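Local coordinates for uncharacterized protein (Bacteroides fragilis, PDB 3EWL), which is of unknown function but carries a thioredoxin-like domain, which hints at, without proving, a role in thiol-disulfide chemistry, at residues E46-F49 with A50-P53; Y84-Q87 with G88-V91. All coordinates share one frame; numbering follows the deposited sequence.

Both contacts are local and lie in one thioredoxin-like domain, in series along the chain: interaction 1 (46-49 with 50-53) lies at the C-terminal part of helix 40-50 and leads to helix 53-61, and interaction 2 (84-87 with 88-91) joins helix 75-82 to edge strand 90-93 of the five-stranded mixed sheet. Their centres are about 12 Å apart, yet they touch. Glu46 CB packs on Pro86 CG at 3.9 Å, and Phe49 meets the Trp89 ring edge to face. Helix 40-50 thus rests on the turn before the strand. Because the same helix has Cys39 and Cys42 at its start, in a thioredoxin-type CxxC pattern, the turn packs close to what may be the redox site.

Interaction 1: residues E46-F49 with A50-P53; sequences EKLF and AEIP
Glu46 meets the following residues through its backbone: its O accepts a weak, long hydrogen bond from Ala50 N (3.4 Å), an i to i+4 link. Its side chain leaves on another side, where OE1 forms a salt bridge with Arg43, a partner suited to a buried carboxylate. Lys47 reaches one turn ahead. CG stands anti to the backbone N (chi1 -179°), the chain runs extended, and a bend at chi4 brings NZ to 3.2 Å from Glu51 OE1 in a salt bridge whose hydrogen bond is weak. Long, flexible side chains suit this exposed surface. Glu51 folds back to meet it, and its CG lies 3.2 Å from Leu48 O.

Leu48 serves the contact through its backbone. Its O takes a hydrogen bond from Glu51 N at 3.0 Å, the donor well above the carbonyl plane. The spacing is i to i+3, as in a turn of 3-10 type, in place of the i to i+4 bonds of an alpha helix. This is helix 40-50 of the thioredoxin-like fold, which begins at the CxxC pattern; a short connection leads from it into helix 53-61, with Ile52 as the N-cap residue and Pro53, which has no N-H to offer, in the first turn.

Phe49 continues the i to i+3 pattern: its O receives Ile52 N at 3.2 Å with an N-H...O angle of 162°. A chi1 of -171° sets its CG anti to the backbone N, beside the carbonyl carbon, and the ring is buried against Met31, Leu64 and Val66 of the sheet, an apolar setting that suits a large aromatic group. Ile52 lays CG1 3.6 Å from Leu48 O, and its side chain packs on Met129 and Ile133 of helix 129-137.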
loop_
_atom_site.group_PDB
_atom_site.type_symbol
_atom_site.label_atom_id
_atom_site.label_comp_id
_atom_site.label_asym_id
_atom_site.label_seq_id
_atom_site.Cartn_x
_atom_site.Cartn_y
_atom_site.Cartn_z
ATOM N N GLU A 46 9.064 5.131 3.342
ATOM C CA GLU A 46 9.224 5.348 1.892
ATOM C C GLU A 46 10.708 5.496 1.544
ATOM O O GLU A 46 11.180 4.851 0.630
ATOM C CB GLU A 46 8.454 6.593 1.405
ATOM C CG GLU A 46 6.939 6.458 1.418
ATOM C CD GLU A 46 6.205 7.823 1.534
ATOM O OE1 GLU A 46 4.992 7.839 1.909
ATOM O OE2 GLU A 46 6.821 8.868 1.256
ATOM N N LYS A 47 11.434 6.316 2.302
ATOM C CA LYS A 47 12.873 6.518 2.118
ATOM C C LYS A 47 13.683 5.235 2.314
ATOM O O LYS A 47 14.563 4.931 1.510
ATOM C CB LYS A 47 13.375 7.608 3.079
ATOM C CG LYS A 47 14.877 7.915 2.931
ATOM C CD LYS A 47 15.405 8.698 4.085
ATOM C CE LYS A 47 16.856 9.050 3.868
ATOM N NZ LYS A 47 17.708 7.866 4.138
ATOM N N LEU A 48 13.392 4.483 3.376
ATOM C CA LEU A 48 14.150 3.267 3.679
ATOM C C LEU A 48 13.873 2.170 2.658
ATOM O O LEU A 48 14.777 1.463 2.242
ATOM C CB LEU A 48 13.809 2.725 5.066
ATOM C CG LEU A 48 14.270 3.431 6.338
ATOM C CD1 LEU A 48 13.817 2.602 7.552
ATOM C CD2 LEU A 48 15.782 3.639 6.357
ATOM N N PHE A 49 12.599 2.024 2.286
ATOM C CA PHE A 49 12.186 1.027 1.306
ATOM C C PHE A 49 13.038 1.144 0.028
ATOM O O PHE A 49 13.489 0.127 -0.503
ATOM C CB PHE A 49 10.679 1.175 0.995
ATOM C CG PHE A 49 10.113 0.063 0.167
ATOM C CD1 PHE A 49 9.448 -1.003 0.780
ATOM C CD2 PHE A 49 10.264 0.071 -1.228
ATOM C CE1 PHE A 49 8.918 -2.056 0.018
ATOM C CE2 PHE A 49 9.744 -0.960 -2.011
ATOM C CZ PHE A 49 9.068 -2.032 -1.390
ATOM N N ALA A 50 13.285 2.381 -0.432
ATOM C CA ALA A 50 13.985 2.643 -1.708
ATOM C C ALA A 50 15.462 2.289 -1.612
ATOM O O ALA A 50 16.127 2.140 -2.646
ATOM C CB ALA A 50 13.833 4.106 -2.139
ATOM N N GLU A 51 15.991 2.190 -0.387
ATOM C CA GLU A 51 17.386 1.768 -0.221
ATOM C C GLU A 51 17.569 0.300 0.127
ATOM O O GLU A 51 18.638 -0.077 0.550
ATOM C CB GLU A 51 18.202 2.692 0.700
ATOM C CG GLU A 51 17.659 2.908 2.068
ATOM C CD GLU A 51 17.751 4.369 2.480
ATOM O OE1 GLU A 51 17.767 4.671 3.680
ATOM O OE2 GLU A 51 17.790 5.225 1.599
ATOM N N ILE A 52 16.546 -0.520 -0.099
ATOM C CA ILE A 52 16.677 -1.990 -0.058
ATOM C C ILE A 52 16.633 -2.554 -1.506
ATOM O O ILE A 52 15.565 -2.599 -2.131
ATOM C CB ILE A 52 15.567 -2.629 0.817
ATOM C CG1 ILE A 52 15.571 -2.007 2.233
ATOM C CG2 ILE A 52 15.741 -4.141 0.878
ATOM C CD1 ILE A 52 14.359 -2.369 3.065
ATOM N N PRO A 53 17.788 -2.975 -2.056
ATOM C CA PRO A 53 17.822 -3.143 -3.525
ATOM C C PRO A 53 16.915 -4.248 -4.052
ATOM O O PRO A 53 16.307 -4.070 -5.107
ATOM C CB PRO A 53 19.316 -3.442 -3.843
ATOM C CG PRO A 53 20.057 -3.201 -2.561
ATOM C CD PRO A 53 19.051 -3.409 -1.441
#

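Interaction 2: residues Y84-Q87 with G88-V91; sequences YMPQ and GWIV
Pro86 lays its rigid, compact ring over one face of the flat Trp89 indole. CG is the bump that fits the centre of the six-membered ring, 3.4 Å from its centroid and only 5° off the normal, a CH-pi contact. CB and CD extend the overlap, CB toward CE2 at 3.5 Å and CD toward CE3.

The backbone brings the two together by a type II beta turn from Pro86 to Trp89, closed by a hydrogen bond from Trp89 N to Pro86 O (3.2 Å, N-H...O angle 156°). Gly88 takes the third position of the turn with a positive phi of 97°, where a side chain would press against Gln87 O; glycine is therefore the natural residue here. Gln87, at the second position, is exposed, as suits a polar side chain at the tip of a turn.

Met85, present as selenomethionine, fills the hollow between Trp89 and Val91. Bends at chi2 and chi3 curl its chain so that methyl CE comes obliquely to the indole, 3.9 Å from CE3. A flexible unbranched chain can thus serve two differently shaped neighbours. Val91 meets it chiefly with CG2, which lies against CB at 3.5 Å and against CG, with CG1 also near CG.

Helix 40-50 covers the loop through Glu46, which also reaches Met85 and Trp89; the indole meets Phe33 edge to face and touches Val66 of strand 64-70. Val91 leans on Trp78 and Ala82 of helix 75-82, while Ile90 makes backbone hydrogen bonds with Val66 and Ala68 of strand 64-70, at the edge of the sheet.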
loop_
_atom_site.group_PDB
_atom_site.type_symbol
_atom_site.label_atom_id
_atom_site.label_comp_id
_atom_site.label_asym_id
_atom_site.label_seq_id
_atom_site.Cartn_x
_atom_site.Cartn_y
_atom_site.Cartn_z
ATOM N N TYR A 84 4.960 13.157 -5.195
ATOM C CA TYR A 84 6.289 12.978 -4.607
ATOM C C TYR A 84 6.515 11.550 -4.058
ATOM O O TYR A 84 7.565 11.237 -3.539
ATOM C CB TYR A 84 6.475 13.991 -3.494
ATOM C CG TYR A 84 6.576 15.401 -4.009
ATOM C CD1 TYR A 84 7.819 15.932 -4.369
ATOM C CD2 TYR A 84 5.422 16.217 -4.151
ATOM C CE1 TYR A 84 7.941 17.246 -4.861
ATOM C CE2 TYR A 84 5.527 17.552 -4.647
ATOM C CZ TYR A 84 6.804 18.042 -4.998
ATOM O OH TYR A 84 6.968 19.310 -5.471
HETATM N N MSE A 85 5.491 10.719 -4.143
HETATM C CA MSE A 85 5.540 9.353 -3.642
HETATM C C MSE A 85 6.474 8.514 -4.480
HETATM O O MSE A 85 6.754 8.851 -5.647
HETATM C CB MSE A 85 4.132 8.739 -3.707
HETATM C CG MSE A 85 3.214 9.299 -2.630
HETATM SE SE MSE A 85 3.824 8.848 -0.816
HETATM C CE MSE A 85 3.190 6.980 -0.658
ATOM N N PRO A 86 6.980 7.417 -3.898
ATOM C CA PRO A 86 8.042 6.682 -4.584
ATOM C C PRO A 86 7.694 6.272 -6.024
ATOM O O PRO A 86 6.619 5.756 -6.322
ATOM C CB PRO A 86 8.220 5.432 -3.701
ATOM C CG PRO A 86 7.821 5.855 -2.375
ATOM C CD PRO A 86 6.648 6.793 -2.602
ATOM N N GLN A 87 8.648 6.500 -6.901
ATOM C CA GLN A 87 8.506 6.129 -8.290
ATOM C C GLN A 87 8.204 4.629 -8.470
ATOM O O GLN A 87 8.849 3.794 -7.860
ATOM C CB GLN A 87 9.808 6.509 -8.999
ATOM C CG GLN A 87 9.661 7.605 -9.986
ATOM C CD GLN A 87 8.861 7.117 -11.183
ATOM O OE1 GLN A 87 9.077 5.986 -11.680
ATOM N NE2 GLN A 87 7.915 7.947 -11.643
ATOM N N GLY A 88 7.220 4.274 -9.289
ATOM C CA GLY A 88 6.882 2.843 -9.441
ATOM C C GLY A 88 5.721 2.361 -8.572
ATOM O O GLY A 88 5.093 1.359 -8.893
ATOM N N TRP A 89 5.451 3.039 -7.459
ATOM C CA TRP A 89 4.287 2.735 -6.612
ATOM C C TRP A 89 3.031 3.252 -7.250
ATOM O O TRP A 89 3.027 4.347 -7.846
ATOM C CB TRP A 89 4.411 3.412 -5.235
ATOM C CG TRP A 89 5.533 2.869 -4.359
ATOM C CD1 TRP A 89 6.656 2.154 -4.761
ATOM C CD2 TRP A 89 5.662 3.042 -2.943
ATOM N NE1 TRP A 89 7.453 1.877 -3.673
ATOM C CE2 TRP A 89 6.854 2.383 -2.544
ATOM C CE3 TRP A 89 4.867 3.673 -1.966
ATOM C CZ2 TRP A 89 7.282 2.349 -1.207
ATOM C CZ3 TRP A 89 5.288 3.646 -0.637
ATOM C CH2 TRP A 89 6.484 2.985 -0.267
ATOM N N ILE A 90 1.967 2.478 -7.135
ATOM C CA ILE A 90 0.647 2.954 -7.479
ATOM C C ILE A 90 0.166 3.735 -6.260
ATOM O O ILE A 90 0.239 3.228 -5.162
ATOM C CB ILE A 90 -0.269 1.773 -7.788
ATOM C CG1 ILE A 90 0.284 1.036 -9.007
ATOM C CG2 ILE A 90 -1.763 2.223 -8.039
ATOM C CD1 ILE A 90 -0.428 -0.295 -9.218
ATOM N N VAL A 91 -0.271 4.987 -6.459
ATOM C CA VAL A 91 -0.652 5.870 -5.364
ATOM C C VAL A 91 -2.138 6.188 -5.520
ATOM O O VAL A 91 -2.527 6.760 -6.552
ATOM C CB VAL A 91 0.171 7.166 -5.423
ATOM C CG1 VAL A 91 -0.282 8.142 -4.323
ATOM C CG2 VAL A 91 1.635 6.823 -5.303
#